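Local coordinates for protein glycoside transferase (PDB 6R2M) that probably hydrolyses glycosidic bonds of exopolysaccharide outside the cell, at residues Q166-I171 / K176-I181; P188-V193 / M217-E222. All coordinates share one frame; numbering follows the deposited sequence.

Overall arrangement
Both contacts are built on side chains of a largely helical, single-chain protein. Its fold is consistent with the helical (alpha/alpha) barrel of related glycoside hydrolases. The contact centres lie about 13 Å apart, and contact 1 closes along the chain before contact 2 opens. Contact 1 joins the end of helix 165-170 to the turn that leads into helix 179-183. Contact 2 joins the loop 188-193 to helix 209-223. The two meet at helix 209-223: Tyr178 CD1 of contact 1 lies 3.3 Å from Glu222 OE1 of contact 2, and Ile181 CG2 lies 3.6 Å from Glu222 CG. The centres of contacts 1 and 2 lie about 16 Å and 14 Å from the chain centre.

Contact 1: Q166-I171 / K176-I181; sequences QAMQQI and KAYLPI
Met168 and Tyr178 carry this contact, with Ala177 and Gln169 at its margins. It spans the short link between two helices: helix 165-170 ends, and a 3-10 turn at 176-178 leads into helix 179-183. The two side chains approach from opposite directions. Met168 runs extended to SD, then bends at chi3 (61°). The bend carries Met168 CE over one face of the Tyr178 ring, 4.3 Å from its centroid and offset toward the rim. This is a CH-pi contact. Met168 SD sits obliquely, 5.2 Å from the Tyr178 ring centroid, giving a Met-aromatic contact. Met168 CE also touches Ala177 CB at 4.1 Å. Tyr178 has CG beside its backbone N, anti to the carbonyl carbon (chi1 -60°), and the length of the ring then brings its phenol end to the helix. Tyr178 OH lies 3.2 Å from Met168 C and 3.4 Å from Met168 CB. Gln169 crosses the tyrosine side chain at about a right angle, with Gln169 CG 3.6 Å from Tyr178 OH. Met168 also packs on Phe104 of helix 100-116, while Met168 and Ala177 both touch Pro143. The chemistry implies a mainly apolar methyl-on-ring contact, with the tyrosine oxygen lying against the helix backbone.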
loop_
_atom_site.group_PDB
_atom_site.type_symbol
_atom_site.label_atom_id
_atom_site.label_comp_id
_atom_site.label_asym_id
_atom_site.label_seq_id
_atom_site.Cartn_x
_atom_site.Cartn_y
_atom_site.Cartn_z
ATOM N N GLN A 166 -7.116 7.813 -4.561
ATOM C CA GLN A 166 -8.507 7.375 -4.495
ATOM C C GLN A 166 -9.094 7.597 -3.102
ATOM O O GLN A 166 -10.203 8.131 -2.968
ATOM C CB GLN A 166 -8.613 5.904 -4.908
ATOM C CG GLN A 166 -10.002 5.321 -4.691
ATOM C CD GLN A 166 -10.408 4.327 -5.757
ATOM O OE1 GLN A 166 -10.162 4.533 -6.947
ATOM N NE2 GLN A 166 -11.020 3.226 -5.332
ATOM N N ALA A 167 -8.345 7.240 -2.055
ATOM C CA ALA A 167 -8.868 7.410 -0.704
ATOM C C ALA A 167 -9.043 8.887 -0.369
ATOM O O ALA A 167 -10.023 9.277 0.279
ATOM C CB ALA A 167 -7.946 6.738 0.314
ATOM N N MET A 168 -8.113 9.724 -0.811
ATOM C CA MET A 168 -8.202 11.146 -0.496
ATOM C C MET A 168 -9.382 11.803 -1.196
ATOM O O MET A 168 -10.002 12.715 -0.635
ATOM C CB MET A 168 -6.896 11.852 -0.864
ATOM C CG MET A 168 -5.730 11.361 -0.059
ATOM S SD MET A 168 -4.186 12.108 -0.593
ATOM C CE MET A 168 -4.542 13.842 -0.284
ATOM N N GLN A 169 -9.714 11.352 -2.408
ATOM C CA GLN A 169 -10.890 11.895 -3.080
ATOM C C GLN A 169 -12.175 11.430 -2.406
ATOM O O GLN A 169 -13.167 12.173 -2.389
ATOM C CB GLN A 169 -10.866 11.507 -4.560
ATOM C CG GLN A 169 -9.675 12.081 -5.311
ATOM C CD GLN A 169 -9.502 11.495 -6.699
ATOM O OE1 GLN A 169 -9.965 10.394 -6.990
ATOM N NE2 GLN A 169 -8.811 12.231 -7.563
ATOM N N GLN A 170 -12.170 10.229 -1.827
ATOM C CA GLN A 170 -13.355 9.709 -1.148
ATOM C C GLN A 170 -13.781 10.594 0.022
ATOM O O GLN A 170 -14.976 10.677 0.336
ATOM C CB GLN A 170 -13.088 8.285 -0.663
ATOM C CG GLN A 170 -14.201 7.721 0.186
ATOM C CD GLN A 170 -15.449 7.426 -0.623
ATOM O OE1 GLN A 170 -15.365 6.933 -1.747
ATOM N NE2 GLN A 170 -16.619 7.736 -0.055
ATOM N N ILE A 171 -12.832 11.258 0.679
ATOM C CA ILE A 171 -13.128 12.098 1.832
ATOM C C ILE A 171 -12.939 13.580 1.513
ATOM O O ILE A 171 -12.948 14.412 2.417
ATOM C CB ILE A 171 -12.301 11.657 3.057
ATOM C CG1 ILE A 171 -12.949 12.116 4.375
ATOM C CG2 ILE A 171 -10.852 12.084 2.945
ATOM C CD1 ILE A 171 -14.254 11.430 4.677
ATOM N N LYS A 176 -5.622 22.057 -2.124
ATOM C CA LYS A 176 -4.249 22.316 -1.708
ATOM C C LYS A 176 -3.561 21.055 -1.206
ATOM O O LYS A 176 -2.324 20.975 -1.255
ATOM C CB LYS A 176 -4.225 23.399 -0.618
ATOM C CG LYS A 176 -4.985 23.001 0.645
ATOM C CD LYS A 176 -4.939 24.097 1.709
ATOM C CE LYS A 176 -3.508 24.519 2.012
ATOM N NZ LYS A 176 -3.439 25.417 3.201
ATOM N N ALA A 177 -4.336 20.065 -0.752
ATOM C CA ALA A 177 -3.764 18.821 -0.261
ATOM C C ALA A 177 -3.001 18.086 -1.347
ATOM O O ALA A 177 -2.133 17.261 -1.033
ATOM C CB ALA A 177 -4.865 17.910 0.293
ATOM N N TYR A 178 -3.303 18.364 -2.610
ATOM C CA TYR A 178 -2.714 17.655 -3.731
ATOM C C TYR A 178 -1.534 18.399 -4.335
ATOM O O TYR A 178 -0.873 17.856 -5.233
ATOM C CB TYR A 178 -3.779 17.399 -4.800
ATOM C CG TYR A 178 -4.939 16.566 -4.286
ATOM C CD1 TYR A 178 -4.928 15.185 -4.397
ATOM C CD2 TYR A 178 -6.035 17.164 -3.676
ATOM C CE1 TYR A 178 -5.986 14.423 -3.934
ATOM C CE2 TYR A 178 -7.096 16.409 -3.196
ATOM C CZ TYR A 178 -7.057 15.037 -3.328
ATOM O OH TYR A 178 -8.100 14.259 -2.879
ATOM N N LEU A 179 -1.238 19.604 -3.852
ATOM C CA LEU A 179 -0.113 20.353 -4.402
ATOM C C LEU A 179 1.196 19.576 -4.362
ATOM O O LEU A 179 1.952 19.666 -5.344
ATOM C CB LEU A 179 0.043 21.701 -3.680
ATOM C CG LEU A 179 0.995 22.692 -4.362
ATOM C CD1 LEU A 179 0.268 23.385 -5.497
ATOM C CD2 LEU A 179 1.545 23.727 -3.389
ATOM N N PRO A 180 1.528 18.811 -3.308
ATOM C CA PRO A 180 2.801 18.068 -3.348
ATOM C C PRO A 180 2.900 17.124 -4.532
ATOM O O PRO A 180 3.898 17.166 -5.262
ATOM C CB PRO A 180 2.817 17.329 -2.000
ATOM C CG PRO A 180 2.055 18.259 -1.088
ATOM C CD PRO A 180 0.954 18.821 -1.948
ATOM N N ILE A 181 1.885 16.287 -4.768
ATOM C CA ILE A 181 1.994 15.330 -5.867
ATOM C C ILE A 181 1.775 15.992 -7.227
ATOM O O ILE A 181 2.215 15.457 -8.254
ATOM C CB ILE A 181 1.028 14.150 -5.625
ATOM C CG1 ILE A 181 1.381 12.937 -6.496
ATOM C CG2 ILE A 181 -0.421 14.570 -5.837
ATOM C CD1 ILE A 181 2.732 12.301 -6.169
#

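Contact 2: P188-V193 / M217-E222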
loop_
_atom_site.group_PDB
_atom_site.type_symbol
_atom_site.label_atom_id
_atom_site.label_comp_id
_atom_site.label_asym_id
_atom_site.label_seq_id
_atom_site.Cartn_x
_atom_site.Cartn_y
_atom_site.Cartn_z
ATOM N N PRO A 188 16.248 11.144 -12.281
ATOM C CA PRO A 188 15.015 10.498 -12.749
ATOM C C PRO A 188 14.158 9.938 -11.611
ATOM O O PRO A 188 13.109 9.361 -11.890
ATOM C CB PRO A 188 15.546 9.370 -13.639
ATOM C CG PRO A 188 16.792 8.946 -12.916
ATOM C CD PRO A 188 17.376 10.194 -12.273
ATOM N N PHE A 189 14.596 10.108 -10.362
ATOM C CA PHE A 189 13.856 9.632 -9.204
ATOM C C PHE A 189 13.123 10.778 -8.529
ATOM O O PHE A 189 13.577 11.923 -8.536
ATOM C CB PHE A 189 14.791 8.963 -8.200
ATOM C CG PHE A 189 15.640 7.890 -8.802
ATOM C CD1 PHE A 189 15.079 6.671 -9.175
ATOM C CD2 PHE A 189 17.005 8.092 -8.985
ATOM C CE1 PHE A 189 15.866 5.669 -9.734
ATOM C CE2 PHE A 189 17.796 7.089 -9.540
ATOM C CZ PHE A 189 17.218 5.880 -9.909
ATOM N N PHE A 190 11.984 10.444 -7.931
ATOM C CA PHE A 190 11.190 11.431 -7.211
ATOM C C PHE A 190 11.872 11.810 -5.904
ATOM O O PHE A 190 12.419 10.948 -5.203
ATOM C CB PHE A 190 9.812 10.873 -6.875
ATOM C CG PHE A 190 8.926 10.656 -8.057
ATOM C CD1 PHE A 190 8.154 11.685 -8.560
ATOM C CD2 PHE A 190 8.813 9.389 -8.638
ATOM C CE1 PHE A 190 7.308 11.472 -9.633
ATOM C CE2 PHE A 190 7.972 9.175 -9.720
ATOM C CZ PHE A 190 7.220 10.207 -10.212
ATOM N N THR A 191 11.798 13.099 -5.560
ATOM C CA THR A 191 12.041 13.525 -4.185
ATOM C C THR A 191 10.907 13.007 -3.319
ATOM O O THR A 191 9.747 13.366 -3.546
ATOM C CB THR A 191 12.082 15.046 -4.088
ATOM O OG1 THR A 191 10.941 15.572 -4.769
ATOM C CG2 THR A 191 13.345 15.603 -4.696
ATOM N N GLU A 192 11.227 12.182 -2.330
ATOM C CA GLU A 192 10.175 11.465 -1.624
ATOM C C GLU A 192 9.500 12.280 -0.537
ATOM O O GLU A 192 8.397 11.912 -0.114
ATOM C CB GLU A 192 10.739 10.197 -0.979
ATOM C CG GLU A 192 11.339 9.224 -1.979
ATOM C CD GLU A 192 12.850 9.351 -2.104
ATOM O OE1 GLU A 192 13.389 10.451 -1.857
ATOM O OE2 GLU A 192 13.507 8.336 -2.440
ATOM N N VAL A 193 10.123 13.348 -0.056
ATOM C CA VAL A 193 9.690 14.002 1.174
ATOM C C VAL A 193 9.285 15.441 0.886
ATOM O O VAL A 193 10.031 16.195 0.250
ATOM C CB VAL A 193 10.791 13.962 2.250
ATOM C CG1 VAL A 193 10.296 14.626 3.524
ATOM C CG2 VAL A 193 11.203 12.531 2.545
ATOM N N MET A 217 2.708 5.981 -9.091
ATOM C CA MET A 217 1.296 5.671 -9.268
ATOM C C MET A 217 0.404 6.799 -8.753
ATOM O O MET A 217 -0.601 7.135 -9.386
ATOM C CB MET A 217 0.969 4.343 -8.590
ATOM C CG MET A 217 1.346 3.199 -9.516
ATOM S SD MET A 217 0.823 1.585 -8.963
ATOM C CE MET A 217 1.843 1.507 -7.561
ATOM N N ALA A 218 0.754 7.402 -7.615
ATOM C CA ALA A 218 -0.009 8.548 -7.132
ATOM C C ALA A 218 0.096 9.714 -8.102
ATOM O O ALA A 218 -0.874 10.446 -8.316
ATOM C CB ALA A 218 0.485 8.962 -5.748
ATOM N N TYR A 219 1.282 9.915 -8.672
ATOM C CA TYR A 219 1.469 10.966 -9.663
ATOM C C TYR A 219 0.507 10.789 -10.828
ATOM O O TYR A 219 -0.157 11.742 -11.254
ATOM C CB TYR A 219 2.914 10.953 -10.153
ATOM C CG TYR A 219 3.278 12.134 -10.992
ATOM C CD1 TYR A 219 3.036 12.139 -12.363
ATOM C CD2 TYR A 219 3.886 13.242 -10.427
ATOM C CE1 TYR A 219 3.394 13.215 -13.137
ATOM C CE2 TYR A 219 4.239 14.328 -11.186
ATOM C CZ TYR A 219 3.984 14.310 -12.541
ATOM O OH TYR A 219 4.350 15.396 -13.287
ATOM N N PHE A 220 0.454 9.582 -11.385
ATOM C CA PHE A 220 -0.447 9.334 -12.501
ATOM C C PHE A 220 -1.897 9.485 -12.076
ATOM O O PHE A 220 -2.715 10.059 -12.806
ATOM C CB PHE A 220 -0.222 7.939 -13.069
ATOM C CG PHE A 220 -1.114 7.625 -14.228
ATOM C CD1 PHE A 220 -2.204 6.785 -14.070
ATOM C CD2 PHE A 220 -0.869 8.179 -15.475
ATOM C CE1 PHE A 220 -3.043 6.502 -15.144
ATOM C CE2 PHE A 220 -1.698 7.890 -16.546
ATOM C CZ PHE A 220 -2.782 7.049 -16.378
ATOM N N ASP A 221 -2.232 8.974 -10.892
ATOM C CA ASP A 221 -3.612 9.033 -10.414
ATOM C C ASP A 221 -4.109 10.466 -10.293
ATOM O O ASP A 221 -5.270 10.755 -10.617
ATOM C CB ASP A 221 -3.731 8.334 -9.066
ATOM C CG ASP A 221 -3.679 6.830 -9.184
ATOM O OD1 ASP A 221 -3.816 6.312 -10.312
ATOM O OD2 ASP A 221 -3.515 6.168 -8.139
ATOM N N GLU A 222 -3.262 11.374 -9.804
ATOM C CA GLU A 222 -3.681 12.753 -9.585
ATOM C C GLU A 222 -3.557 13.582 -10.855
ATOM O O GLU A 222 -4.458 14.366 -11.174
ATOM C CB GLU A 222 -2.851 13.385 -8.462
ATOM C CG GLU A 222 -2.997 14.921 -8.352
ATOM C CD GLU A 222 -4.430 15.357 -8.112
ATOM O OE1 GLU A 222 -5.222 14.552 -7.592
ATOM O OE2 GLU A 222 -4.766 16.513 -8.461
#
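Phe190 has CG beside its backbone N (chi1 -68°), while Tyr219 has CG beside its carbonyl carbon (chi1 -170°). These torsions send the two rings toward each other from loop and helix. The fold is consistent with the helical (alpha/alpha) barrel of related glycoside hydrolases, and here the loop before strand 193-195 lies on helix 209-223. The irregular segment 188-193 follows helix 179-183 and leads into strand 193-195, where Glu192 and Val193 face Gln200 in a classic beta bulge. Segment 217-222 is part of helix 209-223. The nearest backbone pair is Phe190 and Tyr219, with CA atoms 10.0 Å apart, so the side chains bridge the distance. The two side chains cross at about a right angle. The rings of Phe190 and Tyr219 meet obliquely, with planes at 48° and centroids 5.9 Å apart. No hydrogen bond joins the segments. The contact is small and apolar. Phe190 also meets the ring of Phe230 and packs on Ile215 and Ala216 of the same helix as Tyr219. The backbone N of Phe190 is hydrogen-bonded to Gln212 OE1, a further tie between loop and helix. Between the two rings the closest approach is Phe190 CE1 to Tyr219 CD2, at 3.9 Å.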